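Local coordinates for osmotically inducible lipoprotein OsmE (Pseudomonas aeruginosa PAO1, PDB 4DM5) that is of unknown function but, as a BamE-family lipoprotein probably induced by osmotic stress, may act at the bacterial outer membrane, at residues E18-D23 against Y56-D61; E32-G37 against S52-I57; Q65-S70 against S80-C85. All blocks are in the same frame, centred on the assembly; numbering follows the deposited sequence.

In the fold
All three contacts are built on the antiparallel sheet of this small BamE-like domain. Interactions 1 and 2 lay helices 19-22 and 30-37 on the same face of strand 52-60 and share Tyr56: Leu20 takes its ring face, helix 30-37 its hydroxyl end. Interaction 1 runs from a buried apolar patch to surface carboxylate oxygens bridged by two waters to the Asn59 backbone; interaction 2 is smaller and mostly buried, joined by thin packing of Val33 and one water. Interaction 3, partly buried, lies nearest the chain centre, has the largest buried area, and joins hairpin strands 63-71 and 77-81 by direct backbone hydrogen bonds and aromatic packing. The Cys53-Cys85 disulfide ties interactions 2 and 3 together.

Interaction 1: residues E18-D23 against Y56-D61; sequences EPLVKD and YILNKD
Leu20 sits on the ring of Tyr56, where the short helix 19-22 packs against strand 52-60 of the antiparallel sheet in this BamE-like alpha+beta domain. Its CD1 makes a CH-pi contact, 3.6 Å from the Tyr56 ring centroid and 17° off the normal, displaced toward CG of the ring. The other branch, Leu20 CD2, lies near the phenol end, 3.8 Å from Tyr56 CZ, and the leucine crosses the tyrosine at about a right angle. Leu20 CD1 also lies 3.9 Å from Leu58 CD2, two residues further along the strand. From the next residue of the helix, Val21 CG2 meets Leu58 CD1 at 4.1 Å. Phe67 of strand 63-71 and Phe82 of the turn after strand 77-81 close round Val21 and Leu58, extending this apolar patch.

Toward the strand's end the chemistry turns polar. Glu18, the N-cap residue, has its chain bent at chi2 (-66°), and its carboxylate faces the backbone of Asn59 through two waters. Its main-chain O meanwhile accepts from both Val21 N and Lys22 N in the first turn. Lys60 NZ stays 5.2 Å from Glu18 OE2, too far for a salt bridge, leaving at most a weak long-range attraction. One water donates to Glu18 OE1 and accepts from Asn59 N; the second donates 2.7 Å to Glu18 OE2 and 2.8 Å to Asn59 O.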
# COMPACT_ATOMS: atom_id res chain seq x y z
N GLU A 18 -2.56 -10.25 7.55
CA GLU A 18 -1.31 -9.41 7.39
C GLU A 18 -1.60 -8.03 7.99
O GLU A 18 -2.59 -7.45 7.68
CB GLU A 18 -0.98 -9.22 5.96
CG GLU A 18 -0.37 -10.40 5.33
CD GLU A 18 1.02 -10.67 5.96
OE1 GLU A 18 1.90 -9.75 6.11
OE2 GLU A 18 1.24 -11.80 6.33
N PRO A 19 -0.68 -7.51 8.83
CA PRO A 19 -0.91 -6.19 9.42
C PRO A 19 -1.22 -5.07 8.42
O PRO A 19 -2.14 -4.24 8.69
CB PRO A 19 0.39 -5.85 10.19
CG PRO A 19 0.88 -7.23 10.53
CD PRO A 19 0.53 -8.16 9.35
N LEU A 20 -0.54 -5.07 7.25
CA LEU A 20 -0.86 -4.07 6.27
C LEU A 20 -2.29 -4.09 5.76
O LEU A 20 -2.88 -3.07 5.33
CB LEU A 20 0.06 -4.16 5.08
CG LEU A 20 1.43 -3.54 5.48
CD1 LEU A 20 2.44 -4.07 4.43
CD2 LEU A 20 1.46 -1.96 5.56
N VAL A 21 -2.85 -5.30 5.76
CA VAL A 21 -4.20 -5.54 5.24
C VAL A 21 -5.17 -5.36 6.38
O VAL A 21 -6.24 -4.72 6.18
CB VAL A 21 -4.28 -6.99 4.73
CG1 VAL A 21 -5.73 -7.31 4.28
CG2 VAL A 21 -3.35 -7.10 3.57
N LYS A 22 -4.93 -5.94 7.56
CA LYS A 22 -5.90 -5.94 8.58
C LYS A 22 -5.98 -4.61 9.35
O LYS A 22 -7.09 -4.21 9.83
CB LYS A 22 -5.53 -7.06 9.54
CG LYS A 22 -6.67 -7.32 10.54
CD LYS A 22 -6.33 -8.62 11.22
CE LYS A 22 -5.22 -8.37 12.21
NZ LYS A 22 -5.78 -8.06 13.56
N ASP A 23 -4.81 -3.92 9.46
CA ASP A 23 -4.79 -2.86 10.49
C ASP A 23 -4.64 -1.45 9.93
O ASP A 23 -4.81 -0.47 10.71
CB ASP A 23 -3.62 -3.05 11.41
CG ASP A 23 -3.74 -4.36 12.18
OD1 ASP A 23 -4.87 -4.80 12.54
OD2 ASP A 23 -2.65 -4.93 12.43
N TYR A 56 5.01 -2.66 -1.04
CA TYR A 56 5.42 -3.82 -0.21
C TYR A 56 5.28 -5.09 -0.97
O TYR A 56 4.58 -5.12 -2.06
CB TYR A 56 4.51 -3.96 1.02
CG TYR A 56 4.37 -2.66 1.82
CD1 TYR A 56 5.22 -2.47 2.90
CD2 TYR A 56 3.44 -1.71 1.53
CE1 TYR A 56 5.12 -1.31 3.68
CE2 TYR A 56 3.28 -0.51 2.27
CZ TYR A 56 4.13 -0.35 3.39
OH TYR A 56 4.03 0.74 4.19
N ILE A 57 5.97 -6.12 -0.49
CA ILE A 57 5.66 -7.45 -0.99
C ILE A 57 5.20 -8.20 0.27
O ILE A 57 5.95 -8.40 1.22
CB ILE A 57 6.94 -8.13 -1.56
CG1 ILE A 57 7.45 -7.34 -2.77
CG2 ILE A 57 6.59 -9.62 -1.81
CD1 ILE A 57 6.59 -7.37 -4.01
N LEU A 58 3.97 -8.68 0.23
CA LEU A 58 3.49 -9.53 1.34
C LEU A 58 4.00 -10.93 1.10
O LEU A 58 4.06 -11.38 -0.11
CB LEU A 58 1.96 -9.55 1.32
CG LEU A 58 1.20 -8.21 1.40
CD1 LEU A 58 -0.29 -8.45 1.25
CD2 LEU A 58 1.61 -7.42 2.63
N ASN A 59 4.38 -11.59 2.19
CA ASN A 59 4.93 -12.95 2.05
C ASN A 59 4.23 -13.79 3.10
O ASN A 59 4.47 -13.63 4.33
CB ASN A 59 6.45 -12.88 2.27
CG ASN A 59 7.15 -14.16 1.90
OD1 ASN A 59 6.54 -15.12 1.43
ND2 ASN A 59 8.45 -14.15 2.07
N LYS A 60 3.40 -14.72 2.67
CA LYS A 60 2.63 -15.49 3.62
C LYS A 60 2.44 -16.86 3.02
O LYS A 60 1.94 -17.00 1.90
CB LYS A 60 1.25 -14.86 3.87
CG LYS A 60 0.41 -15.66 4.88
CD LYS A 60 1.03 -15.76 6.26
CE LYS A 60 0.00 -16.37 7.20
NZ LYS A 60 0.64 -16.49 8.53
N ASP A 61 2.88 -17.88 3.77
CA ASP A 61 2.56 -19.28 3.37
C ASP A 61 3.11 -19.60 1.96
O ASP A 61 2.40 -20.35 1.18
CB ASP A 61 1.08 -19.52 3.40
CG ASP A 61 0.47 -19.49 4.87
OD1 ASP A 61 1.31 -19.55 5.81
OD2 ASP A 61 -0.74 -19.46 4.97
O HOH W 1 4.31 -10.12 4.71
O HOH W 2 3.59 -13.04 6.88

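Interaction 2: residues E32-G37 against S52-I57; sequences EVLRIG and SCNSYI
Val33 meets Tyr56 and Asn54 where helix 30-37 lies above strand 52-60, a helix-on-sheet layer of the BamE-like fold. The helix and strand segments run parallel within 2°, with axes 11.5 Å apart, a gap bridged by side chains and one water. Val33 has CG1 anti to the backbone N (chi1 170°), and this is the branch that touches the strand: it comes 3.5 Å from Tyr56 OH and 4.1 Å from Asn54 ND2. Leu34 contributes more loosely, its CD2 lying 4.3 Å from the same Asn54 ND2, although its CB does not point at the strand.

Asn54 and Tyr56, two residues apart on the strand, both point toward the helix, and their polar ends meet there. Asn54 ND2 donates 3.0 Å to Tyr56 OH, an N-H...O angle of 150° with the hydroxyl tilted slightly from the amide plane. This bond joins two side chains on one face of the strand and helps to hold the hydroxyl end of the phenol, which Val33 CG1 touches. The other amide atom, Asn54 OD1, takes a weak hydrogen bond from Thr43 on strand 42-45, while Pro40 packs beside Asn54 and Leu34. At the helix end Gly37 passes near the Tyr56 ring. Between helix and phenol, a single water donates to Val33 O at 2.7 Å and accepts from Tyr56 OH.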
# COMPACT_ATOMS: atom_id res chain seq x y z
N GLU A 32 2.35 5.87 11.56
CA GLU A 32 1.60 4.73 12.05
C GLU A 32 1.65 3.55 11.03
O GLU A 32 1.88 2.41 11.38
CB GLU A 32 0.19 5.13 12.27
CG GLU A 32 -0.49 3.95 12.95
CD GLU A 32 -1.58 4.30 13.92
OE1 GLU A 32 -2.31 5.34 13.78
OE2 GLU A 32 -1.75 3.43 14.82
N VAL A 33 1.56 3.91 9.74
CA VAL A 33 1.70 2.85 8.80
C VAL A 33 3.10 2.22 8.86
O VAL A 33 3.20 0.99 8.75
CB VAL A 33 1.42 3.38 7.40
CG1 VAL A 33 1.78 2.35 6.29
CG2 VAL A 33 -0.05 3.79 7.28
N LEU A 34 4.16 3.03 9.03
CA LEU A 34 5.50 2.44 9.15
C LEU A 34 5.63 1.43 10.34
O LEU A 34 6.23 0.32 10.27
CB LEU A 34 6.59 3.58 9.26
CG LEU A 34 6.69 4.40 8.00
CD1 LEU A 34 7.56 5.66 8.11
CD2 LEU A 34 7.20 3.41 6.90
N ARG A 35 5.02 1.82 11.46
CA ARG A 35 4.99 0.93 12.62
C ARG A 35 4.26 -0.37 12.44
O ARG A 35 4.74 -1.45 12.79
CB ARG A 35 4.37 1.70 13.80
CG ARG A 35 5.35 2.81 14.27
CD ARG A 35 5.11 3.58 15.58
NE ARG A 35 4.24 4.71 15.40
CZ ARG A 35 4.50 5.99 15.28
NH1 ARG A 35 5.76 6.50 15.29
NH2 ARG A 35 3.44 6.77 15.03
N ILE A 36 3.13 -0.30 11.71
CA ILE A 36 2.31 -1.46 11.52
C ILE A 36 2.91 -2.40 10.56
O ILE A 36 2.87 -3.65 10.73
CB ILE A 36 0.96 -1.00 10.91
CG1 ILE A 36 0.04 -0.33 12.00
CG2 ILE A 36 0.19 -2.23 10.33
CD1 ILE A 36 -1.14 0.48 11.44
N GLY A 37 3.42 -1.83 9.47
CA GLY A 37 3.81 -2.65 8.28
C GLY A 37 5.29 -2.92 8.12
O GLY A 37 5.74 -3.70 7.28
N SER A 52 1.90 10.39 -1.67
CA SER A 52 2.98 9.52 -1.82
C SER A 52 2.46 8.08 -1.67
O SER A 52 1.29 7.86 -1.40
CB SER A 52 3.99 9.71 -0.77
OG SER A 52 3.37 9.50 0.45
N CYS A 53 3.32 7.17 -2.00
CA CYS A 53 2.85 5.74 -2.04
C CYS A 53 3.99 4.87 -1.48
O CYS A 53 5.16 5.01 -1.82
CB CYS A 53 2.53 5.38 -3.48
SG CYS A 53 1.76 3.75 -3.62
N ASN A 54 3.63 3.87 -0.66
CA ASN A 54 4.59 2.88 -0.20
C ASN A 54 4.31 1.53 -0.83
O ASN A 54 3.12 1.09 -0.88
CB ASN A 54 4.36 2.62 1.32
CG ASN A 54 4.74 3.80 2.27
OD1 ASN A 54 5.29 4.78 1.80
ND2 ASN A 54 4.48 3.65 3.56
N SER A 55 5.37 0.91 -1.31
CA SER A 55 5.16 -0.43 -2.01
C SER A 55 5.68 -1.49 -1.07
O SER A 55 6.77 -1.34 -0.45
CB SER A 55 5.95 -0.58 -3.29
OG SER A 55 5.43 0.18 -4.34
N TYR A 56 5.01 -2.66 -1.04
CA TYR A 56 5.42 -3.82 -0.21
C TYR A 56 5.28 -5.09 -0.97
O TYR A 56 4.58 -5.12 -2.06
CB TYR A 56 4.51 -3.96 1.02
CG TYR A 56 4.37 -2.66 1.82
CD1 TYR A 56 5.22 -2.47 2.90
CD2 TYR A 56 3.44 -1.71 1.53
CE1 TYR A 56 5.12 -1.31 3.68
CE2 TYR A 56 3.28 -0.51 2.27
CZ TYR A 56 4.13 -0.35 3.39
OH TYR A 56 4.03 0.74 4.19
N ILE A 57 5.97 -6.12 -0.49
CA ILE A 57 5.66 -7.45 -0.99
C ILE A 57 5.20 -8.20 0.27
O ILE A 57 5.95 -8.40 1.22
CB ILE A 57 6.94 -8.13 -1.56
CG1 ILE A 57 7.45 -7.34 -2.77
CG2 ILE A 57 6.59 -9.62 -1.81
CD1 ILE A 57 6.59 -7.37 -4.01
O HOH W 3 4.73 0.05 6.75

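Interaction 3: residues Q65-S70 against S80-C85; sequences QPFYVS and SGFLSC
Tyr68 and Gly81 form an antiparallel hydrogen-bonded pair in the beta hairpin of strands 63-71 and 77-81. Tyr68 N donates 2.9 Å to Gly81 O, nearly along the C=O axis, and Gly81 N returns a bond to Tyr68 O at 3.1 Å. Beyond this pair Phe82 centres an inverse gamma turn that carries the chain off the strand. A water accepts from Gln65 NE2 and donates to Phe82 O, while the same NE2 donates 3.0 Å to Pro66 O.

The rings pack on both faces of the hairpin. Phe67 turns its edge to the face of Phe82, with centroids 5.0 Å apart and planes at 73°; Gly81 O lies over one Phe67 face. Tyr68, on the sheet face opposite Val69, has CG between the backbone N and the carbonyl carbon (chi1 84°); Ser80 C and Gly81 N lie over its ring, with Ser80 CA in CH-pi contact 3.9 Å from the Tyr68 centroid. Leu83 CD2 touches Tyr68 CE2, and Cys85 SG, disulfide-bonded to Cys53, rests 3.9 Å from Tyr68 CB. Past Tyr68-Gly81, direct backbone bonding gives way to aromatic and apolar packing, a water bridge and the disulfide.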
# COMPACT_ATOMS: atom_id res chain seq x y z
N GLN A 65 2.89 -11.38 -2.73
CA GLN A 65 1.86 -10.60 -3.31
C GLN A 65 2.21 -9.11 -3.10
O GLN A 65 2.34 -8.62 -1.97
CB GLN A 65 0.62 -10.86 -2.52
CG GLN A 65 -0.59 -10.08 -2.91
CD GLN A 65 -0.90 -10.10 -4.35
OE1 GLN A 65 -1.04 -11.28 -4.91
NE2 GLN A 65 -0.88 -8.96 -5.03
N PRO A 66 2.30 -8.35 -4.18
CA PRO A 66 2.50 -6.90 -4.06
C PRO A 66 1.32 -6.27 -3.31
O PRO A 66 0.16 -6.66 -3.42
CB PRO A 66 2.54 -6.43 -5.50
CG PRO A 66 3.17 -7.62 -6.20
CD PRO A 66 2.39 -8.75 -5.60
N PHE A 67 1.64 -5.18 -2.59
CA PHE A 67 0.65 -4.43 -1.88
C PHE A 67 1.14 -2.99 -1.83
O PHE A 67 2.35 -2.75 -1.76
CB PHE A 67 0.49 -4.97 -0.45
CG PHE A 67 -0.76 -4.48 0.21
CD1 PHE A 67 -2.02 -5.06 -0.02
CD2 PHE A 67 -0.66 -3.51 1.22
CE1 PHE A 67 -3.11 -4.60 0.67
CE2 PHE A 67 -1.80 -3.05 1.87
CZ PHE A 67 -3.07 -3.61 1.60
N TYR A 68 0.23 -2.06 -1.73
CA TYR A 68 0.60 -0.61 -1.58
C TYR A 68 -0.26 0.00 -0.49
O TYR A 68 -1.40 -0.42 -0.23
CB TYR A 68 0.48 0.17 -2.88
CG TYR A 68 -0.87 0.66 -3.19
CD1 TYR A 68 -1.41 1.85 -2.69
CD2 TYR A 68 -1.76 -0.14 -4.00
CE1 TYR A 68 -2.69 2.29 -2.87
CE2 TYR A 68 -3.06 0.32 -4.27
CZ TYR A 68 -3.55 1.50 -3.66
OH TYR A 68 -4.82 1.96 -3.92
N VAL A 69 0.28 1.08 0.07
CA VAL A 69 -0.56 2.04 0.80
C VAL A 69 -0.27 3.46 0.28
O VAL A 69 0.93 3.78 0.10
CB VAL A 69 -0.17 2.01 2.32
CG1 VAL A 69 -1.02 3.02 3.11
CG2 VAL A 69 -0.42 0.61 2.90
N SER A 70 -1.33 4.16 -0.08
CA SER A 70 -1.12 5.53 -0.59
C SER A 70 -1.62 6.53 0.42
O SER A 70 -2.53 6.26 1.24
CB SER A 70 -1.82 5.71 -1.93
OG SER A 70 -3.26 5.60 -1.83
N SER A 80 -5.25 1.64 -0.39
CA SER A 80 -4.35 0.52 -0.27
C SER A 80 -4.88 -0.57 -1.20
O SER A 80 -6.02 -0.47 -1.67
CB SER A 80 -4.20 -0.05 1.20
OG SER A 80 -5.43 -0.67 1.57
N GLY A 81 -4.05 -1.50 -1.51
CA GLY A 81 -4.57 -2.55 -2.45
C GLY A 81 -3.43 -3.46 -2.91
O GLY A 81 -2.27 -3.25 -2.60
N PHE A 82 -3.87 -4.53 -3.59
CA PHE A 82 -2.92 -5.61 -3.88
C PHE A 82 -2.25 -5.37 -5.24
O PHE A 82 -2.43 -6.14 -6.29
CB PHE A 82 -3.77 -6.93 -3.87
CG PHE A 82 -4.28 -7.30 -2.53
CD1 PHE A 82 -3.44 -7.98 -1.65
CD2 PHE A 82 -5.53 -6.90 -2.08
CE1 PHE A 82 -3.86 -8.33 -0.38
CE2 PHE A 82 -5.93 -7.21 -0.78
CZ PHE A 82 -5.12 -7.97 0.07
N LEU A 83 -1.50 -4.27 -5.34
CA LEU A 83 -0.67 -3.94 -6.52
C LEU A 83 0.46 -3.04 -6.08
O LEU A 83 0.43 -2.58 -4.91
CB LEU A 83 -1.53 -3.36 -7.67
CG LEU A 83 -2.42 -2.19 -7.32
CD1 LEU A 83 -2.58 -1.33 -8.56
CD2 LEU A 83 -3.83 -2.54 -6.80
N SER A 84 1.47 -2.88 -6.90
CA SER A 84 2.59 -2.00 -6.54
C SER A 84 2.26 -0.56 -6.75
O SER A 84 1.36 -0.24 -7.45
CB SER A 84 3.80 -2.32 -7.45
OG SER A 84 3.54 -2.00 -8.78
N CYS A 85 3.08 0.31 -6.18
CA CYS A 85 2.87 1.73 -6.44
C CYS A 85 3.06 2.14 -7.96
O CYS A 85 2.34 3.07 -8.42
CB CYS A 85 3.79 2.59 -5.59
SG CYS A 85 3.41 2.53 -3.82
O HOH W 4 -1.92 -8.69 -7.56